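Local structure of T-cell surface glycoprotein CD1A1 antigen (Gallus gallus, 3JVG) at residues A[201-207]-A[239-245]; A[95-99]-A[162-167]. The protein probably presents lipid antigens to T cells as a chicken CD1 molecule, this chain being its ectodomain with an MHC-like platform and an immunoglobulin domain. One frame throughout, in Å; residues are numbered along the deposited sequence.

Interaction 1 of 2, residues A[201-207]-A[239-245]; sequences CRVTSFY and LTYQLRS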
loop_
_atom_site.group_PDB
_atom_site.type_symbol
_atom_site.label_atom_id
_atom_site.label_comp_id
_atom_site.label_asym_id
_atom_site.label_seq_id
_atom_site.Cartn_x
_atom_site.Cartn_y
_atom_site.Cartn_z
ATOM N N CYS A 201 -11.385 14.246 -15.020
ATOM C CA CYS A 201 -12.373 13.749 -14.139
ATOM C C CYS A 201 -11.629 13.324 -12.848
ATOM O O CYS A 201 -10.758 12.443 -12.891
ATOM C CB CYS A 201 -13.111 12.554 -14.779
ATOM S SG CYS A 201 -14.436 11.877 -13.754
ATOM N N ARG A 202 -11.974 13.975 -11.731
ATOM C CA ARG A 202 -11.373 13.740 -10.421
ATOM C C ARG A 202 -12.436 13.150 -9.505
ATOM O O ARG A 202 -13.495 13.765 -9.256
ATOM C CB ARG A 202 -10.806 15.030 -9.848
ATOM C CG ARG A 202 -10.381 14.940 -8.403
ATOM C CD ARG A 202 -10.029 16.324 -7.784
ATOM N NE ARG A 202 -9.342 16.113 -6.499
ATOM C CZ ARG A 202 -8.897 17.081 -5.702
ATOM N NH1 ARG A 202 -9.092 18.348 -6.015
ATOM N NH2 ARG A 202 -8.270 16.780 -4.582
ATOM N N VAL A 203 -12.157 11.928 -9.050
ATOM C CA VAL A 203 -13.081 11.177 -8.267
ATOM C C VAL A 203 -12.398 10.979 -6.921
ATOM O O VAL A 203 -11.213 10.583 -6.849
ATOM C CB VAL A 203 -13.335 9.787 -8.933
ATOM C CG1 VAL A 203 -14.474 9.114 -8.252
ATOM C CG2 VAL A 203 -13.659 9.970 -10.470
ATOM N N THR A 204 -13.144 11.218 -5.849
ATOM C CA THR A 204 -12.618 10.917 -4.512
ATOM C C THR A 204 -13.672 10.294 -3.585
ATOM O O THR A 204 -14.870 10.105 -3.966
ATOM C CB THR A 204 -11.981 12.220 -3.908
ATOM O OG1 THR A 204 -11.154 11.919 -2.743
ATOM C CG2 THR A 204 -13.068 13.277 -3.644
ATOM N N SER A 205 -13.216 9.946 -2.380
ATOM C CA SER A 205 -14.076 9.446 -1.329
ATOM C C SER A 205 -14.575 8.005 -1.499
ATOM O O SER A 205 -15.413 7.600 -0.731
ATOM C CB SER A 205 -15.298 10.347 -1.143
ATOM O OG SER A 205 -14.856 11.642 -0.793
ATOM N N PHE A 206 -14.074 7.216 -2.441
ATOM C CA PHE A 206 -14.728 5.938 -2.638
ATOM C C PHE A 206 -14.039 4.855 -1.846
ATOM O O PHE A 206 -12.818 4.881 -1.632
ATOM C CB PHE A 206 -14.906 5.572 -4.126
ATOM C CG PHE A 206 -13.631 5.577 -4.912
ATOM C CD1 PHE A 206 -13.130 6.758 -5.462
ATOM C CD2 PHE A 206 -12.911 4.411 -5.090
ATOM C CE1 PHE A 206 -11.938 6.750 -6.142
ATOM C CE2 PHE A 206 -11.730 4.381 -5.834
ATOM C CZ PHE A 206 -11.240 5.548 -6.340
ATOM N N TYR A 207 -14.839 3.916 -1.391
ATOM C CA TYR A 207 -14.356 2.678 -0.798
ATOM C C TYR A 207 -15.446 1.656 -1.072
ATOM O O TYR A 207 -16.640 1.973 -0.920
ATOM C CB TYR A 207 -14.138 2.820 0.726
ATOM C CG TYR A 207 -13.489 1.564 1.303
ATOM C CD1 TYR A 207 -12.090 1.431 1.326
ATOM C CD2 TYR A 207 -14.266 0.491 1.750
ATOM C CE1 TYR A 207 -11.504 0.315 1.826
ATOM C CE2 TYR A 207 -13.675 -0.664 2.255
ATOM C CZ TYR A 207 -12.292 -0.732 2.295
ATOM O OH TYR A 207 -11.668 -1.815 2.783
ATOM N N LEU A 239 -9.003 5.896 4.772
ATOM C CA LEU A 239 -9.307 4.679 4.011
ATOM C C LEU A 239 -10.448 4.803 2.955
ATOM O O LEU A 239 -11.442 4.030 2.942
ATOM C CB LEU A 239 -9.533 3.484 4.964
ATOM C CG LEU A 239 -9.502 2.086 4.273
ATOM C CD1 LEU A 239 -8.193 1.792 3.542
ATOM C CD2 LEU A 239 -9.843 0.999 5.275
ATOM N N THR A 240 -10.277 5.790 2.074
ATOM C CA THR A 240 -11.072 5.918 0.874
ATOM C C THR A 240 -10.000 6.199 -0.135
ATOM O O THR A 240 -8.829 6.291 0.251
ATOM C CB THR A 240 -12.078 7.082 0.938
ATOM O OG1 THR A 240 -11.416 8.336 1.137
ATOM C CG2 THR A 240 -13.098 6.855 2.053
ATOM N N TYR A 241 -10.385 6.334 -1.400
ATOM C CA TYR A 241 -9.467 6.416 -2.500
ATOM C C TYR A 241 -9.848 7.561 -3.448
ATOM O O TYR A 241 -10.982 8.100 -3.392
ATOM C CB TYR A 241 -9.460 5.093 -3.238
ATOM C CG TYR A 241 -8.880 3.941 -2.395
ATOM C CD1 TYR A 241 -7.495 3.774 -2.291
ATOM C CD2 TYR A 241 -9.714 3.062 -1.698
ATOM C CE1 TYR A 241 -6.923 2.726 -1.553
ATOM C CE2 TYR A 241 -9.173 1.993 -0.913
ATOM C CZ TYR A 241 -7.766 1.849 -0.831
ATOM O OH TYR A 241 -7.161 0.836 -0.089
ATOM N N GLN A 242 -8.880 7.912 -4.323
ATOM C CA GLN A 242 -9.024 8.982 -5.261
ATOM C C GLN A 242 -8.443 8.522 -6.530
ATOM O O GLN A 242 -7.453 7.774 -6.526
ATOM C CB GLN A 242 -8.195 10.208 -4.883
ATOM C CG GLN A 242 -8.528 10.862 -3.601
ATOM C CD GLN A 242 -8.186 12.378 -3.609
ATOM O OE1 GLN A 242 -8.121 13.044 -4.667
ATOM N NE2 GLN A 242 -7.950 12.902 -2.423
ATOM N N LEU A 243 -9.019 9.027 -7.620
ATOM C CA LEU A 243 -8.567 8.705 -8.976
ATOM C C LEU A 243 -8.696 9.969 -9.818
ATOM O O LEU A 243 -9.658 10.706 -9.632
ATOM C CB LEU A 243 -9.475 7.640 -9.638
ATOM C CG LEU A 243 -8.824 6.443 -10.350
ATOM C CD1 LEU A 243 -9.718 5.780 -11.404
ATOM C CD2 LEU A 243 -7.455 6.735 -10.953
ATOM N N ARG A 244 -7.776 10.187 -10.767
ATOM C CA ARG A 244 -8.004 11.178 -11.813
ATOM C C ARG A 244 -7.861 10.543 -13.191
ATOM O O ARG A 244 -6.982 9.728 -13.404
ATOM C CB ARG A 244 -7.056 12.396 -11.694
ATOM C CG ARG A 244 -7.041 13.072 -10.295
ATOM C CD ARG A 244 -6.516 14.508 -10.281
ATOM N NE ARG A 244 -5.066 14.640 -10.466
ATOM C CZ ARG A 244 -4.141 14.394 -9.529
ATOM N NH1 ARG A 244 -4.509 13.960 -8.319
ATOM N NH2 ARG A 244 -2.838 14.560 -9.817
ATOM N N SER A 245 -8.732 10.919 -14.111
ATOM C CA SER A 245 -8.679 10.425 -15.483
ATOM C C SER A 245 -8.780 11.638 -16.384
ATOM O O SER A 245 -9.534 12.579 -16.074
ATOM C CB SER A 245 -9.869 9.449 -15.737
ATOM O OG SER A 245 -10.022 9.144 -17.122
#

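Interaction 2 of 2, residues A[95-99]-A[162-167]; sequences IGCEL and CVDILR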
loop_
_atom_site.group_PDB
_atom_site.type_symbol
_atom_site.label_atom_id
_atom_site.label_comp_id
_atom_site.label_asym_id
_atom_site.label_seq_id
_atom_site.Cartn_x
_atom_site.Cartn_y
_atom_site.Cartn_z
ATOM N N ILE A 95 3.648 -12.897 3.711
ATOM C CA ILE A 95 3.236 -14.225 4.125
ATOM C C ILE A 95 1.755 -14.210 4.370
ATOM O O ILE A 95 1.259 -13.281 5.055
ATOM C CB ILE A 95 3.923 -14.634 5.473
ATOM C CG1 ILE A 95 5.450 -14.468 5.402
ATOM C CG2 ILE A 95 3.678 -16.111 5.772
ATOM C CD1 ILE A 95 6.172 -14.890 6.741
ATOM N N GLY A 96 1.038 -15.214 3.865
ATOM C CA GLY A 96 -0.414 -15.191 4.054
ATOM C C GLY A 96 -1.210 -16.211 3.260
ATOM O O GLY A 96 -0.645 -17.187 2.782
ATOM N N CYS A 97 -2.513 -15.963 3.097
ATOM C CA CYS A 97 -3.371 -16.870 2.374
ATOM C C CYS A 97 -4.530 -16.087 1.870
ATOM O O CYS A 97 -4.839 -15.018 2.421
ATOM C CB CYS A 97 -3.863 -18.035 3.257
ATOM S SG CYS A 97 -4.748 -17.477 4.778
ATOM N N GLU A 98 -5.184 -16.616 0.834
ATOM C CA GLU A 98 -6.314 -15.974 0.214
ATOM C C GLU A 98 -7.405 -17.027 0.027
ATOM O O GLU A 98 -7.105 -18.157 -0.292
ATOM C CB GLU A 98 -5.891 -15.306 -1.116
ATOM C CG GLU A 98 -7.028 -14.816 -2.003
ATOM C CD GLU A 98 -6.615 -14.451 -3.458
ATOM O OE1 GLU A 98 -7.516 -14.474 -4.355
ATOM O OE2 GLU A 98 -5.423 -14.114 -3.712
ATOM N N LEU A 99 -8.650 -16.640 0.258
ATOM C CA LEU A 99 -9.791 -17.501 0.098
ATOM C C LEU A 99 -10.641 -16.941 -1.041
ATOM O O LEU A 99 -11.143 -15.831 -0.931
ATOM C CB LEU A 99 -10.645 -17.485 1.382
ATOM C CG LEU A 99 -11.113 -18.721 2.174
ATOM C CD1 LEU A 99 -12.514 -18.466 2.698
ATOM C CD2 LEU A 99 -11.111 -20.101 1.433
ATOM N N CYS A 162 -3.480 -20.218 8.990
ATOM C CA CYS A 162 -3.743 -18.943 8.314
ATOM C C CYS A 162 -5.177 -18.869 7.785
ATOM O O CYS A 162 -5.848 -17.880 8.004
ATOM C CB CYS A 162 -2.798 -18.759 7.133
ATOM S SG CYS A 162 -2.775 -17.091 6.642
ATOM N N VAL A 163 -5.627 -19.913 7.092
ATOM C CA VAL A 163 -6.988 -20.015 6.540
ATOM C C VAL A 163 -8.074 -19.965 7.637
ATOM O O VAL A 163 -9.084 -19.223 7.522
ATOM C CB VAL A 163 -7.138 -21.324 5.673
ATOM C CG1 VAL A 163 -8.581 -21.616 5.309
ATOM C CG2 VAL A 163 -6.279 -21.248 4.417
ATOM N N ASP A 164 -7.866 -20.744 8.699
ATOM C CA ASP A 164 -8.802 -20.752 9.781
ATOM C C ASP A 164 -8.936 -19.374 10.399
ATOM O O ASP A 164 -10.042 -18.961 10.719
ATOM C CB ASP A 164 -8.357 -21.703 10.860
ATOM C CG ASP A 164 -8.448 -23.183 10.440
ATOM O OD1 ASP A 164 -8.932 -23.522 9.315
ATOM O OD2 ASP A 164 -8.001 -23.998 11.278
ATOM N N ILE A 165 -7.818 -18.699 10.630
ATOM C CA ILE A 165 -7.855 -17.356 11.180
ATOM C C ILE A 165 -8.515 -16.377 10.192
ATOM O O ILE A 165 -9.347 -15.542 10.601
ATOM C CB ILE A 165 -6.485 -16.857 11.586
ATOM C CG1 ILE A 165 -6.001 -17.683 12.790
ATOM C CG2 ILE A 165 -6.547 -15.334 11.913
ATOM C CD1 ILE A 165 -4.510 -17.580 13.113
ATOM N N LEU A 166 -8.173 -16.510 8.912
ATOM C CA LEU A 166 -8.855 -15.744 7.867
ATOM C C LEU A 166 -10.391 -15.862 7.982
ATOM O O LEU A 166 -11.068 -14.825 8.090
ATOM C CB LEU A 166 -8.354 -16.092 6.426
ATOM C CG LEU A 166 -8.998 -15.317 5.267
ATOM C CD1 LEU A 166 -9.022 -13.769 5.493
ATOM C CD2 LEU A 166 -8.444 -15.628 3.861
ATOM N N ARG A 167 -10.926 -17.101 7.990
ATOM C CA ARG A 167 -12.383 -17.309 7.998
ATOM C C ARG A 167 -12.993 -16.576 9.171
ATOM O O ARG A 167 -14.027 -15.903 9.046
ATOM C CB ARG A 167 -12.770 -18.766 8.130
ATOM C CG ARG A 167 -12.401 -19.559 6.941
ATOM C CD ARG A 167 -13.050 -20.942 6.968
ATOM N NE ARG A 167 -13.710 -21.073 5.680
ATOM C CZ ARG A 167 -13.219 -21.736 4.633
ATOM N NH1 ARG A 167 -12.068 -22.416 4.731
ATOM N NH2 ARG A 167 -13.914 -21.759 3.492
#

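Interaction 1 of 2, residues A[201-207]-A[239-245]
The backbone N of Cys201 gives the shortest bond of this antiparallel pair, reaching Ser245 O at 2.7 Å and nearly straight at 178°. Ser245 N answers to Cys201 O, and Val203 and Leu243 exchange a second pair of backbone bonds. Arg202 and Arg244 face each other between these two rungs as a non-hydrogen-bonded pair. The ladder then changes register. Ser205 and Phe206 both stand opposite Tyr241, a G1 beta bulge with Ser205 at phi 74°. Within the bulge, Tyr241 N bonds to Phe206 O at 2.8 Å, while the return bond from Phe206 N to Tyr241 O is weak at 3.4 Å.

The Phe206 ring lies on the sheet face of Val203 and Leu243. Its chi1 of 55° turns it over the neighbouring strand, where Tyr241 CB covers one face, 3.8 Å from the ring centroid, a CH-pi contact. Tyr207 and Tyr241 run side by side, and both hydroxyls bond to Asp32. Thr204 and Gln242 also lie side by side, and Asn236 bonds to both Thr204 OG1 and Gln242 NE2.

Arg202, Thr204 and Gln242 take further polar partners on another protein chain, probably beta-2-microglobulin. On the other face, Cys201, Val203 and Leu243 pack on strand 212-217. Cys201 forms the immunoglobulin disulfide with Cys259. Strands 184-191 and 228-235 flank the pair within the four-stranded sheet.

Interaction 2 of 2, residues A[95-99]-A[162-167]
Cys97 SG and Cys162 SG face each other across the contact at 2.7 Å. This pair is known as a disulfide in this protein. The distance here is longer than the roughly 2.0 Å of a covalent S-S bond, yet shorter than an ordinary non-bonded contact, so the state of the bond in this model is doubtful. Cys162 CB also comes within 3.3 Å of Cys97 SG. Different torsions turn the two sulfurs into the gap between strand and helix, where they meet: Cys162 SG is anti to its own N (chi1 -163°), whereas Cys97 SG is set between N and the carbonyl carbon (chi1 57°).

Apolar contacts continue on from the sulfurs. Val163 CG2 lies 4.1 Å from Cys97 SG. Leu166, one helical turn after Cys162, turns its CD2 branch to the strand and meets Leu99 CB at 3.8 Å. Leu8 of strand 6-18 also touches Leu166, and Ile105 of strand 105-113 touches both Leu99 and Val163.

Arg167 adds a contact of another kind at the exposed side. Its chain bends at chi3 and crosses Leu99 at about a right angle. Leu99 CD1 sits over one face of the guanidinium, 3.6 Å above its plane and offset toward the rim.

Segment 162-167 crosses segment 95-99 at -58°, with helix 148-172 lying over the sheet as in the MHC class I alpha-2 domain. Sulfur, hydrocarbon and one guanidinium face make the contact, without hydrogen bonds between the segments. The known disulfide would tie strand to helix covalently, though the sulfur separation in this model leaves that bond in doubt.

In the fold
From the N terminus, interaction 2 comes first. Residues 95-99 end a strand inside the eight-stranded platform. The chain then completes the remaining strands on that side and enters the helices before 162-167 returns to the sheet, closing a 62-residue loop. Interaction 1 follows in series, so the two neither nest nor cross. It closes a shorter loop of 31 residues within the immunoglobulin domain, joining the two central strands of one sheet. The centres of interactions 1 and 2 are about 29 Å apart, on opposite sides of the chain's centre. One ties helix to platform; the other builds the membrane-proximal domain and reaches the turn between strands 21-30 and 33-38 of the platform.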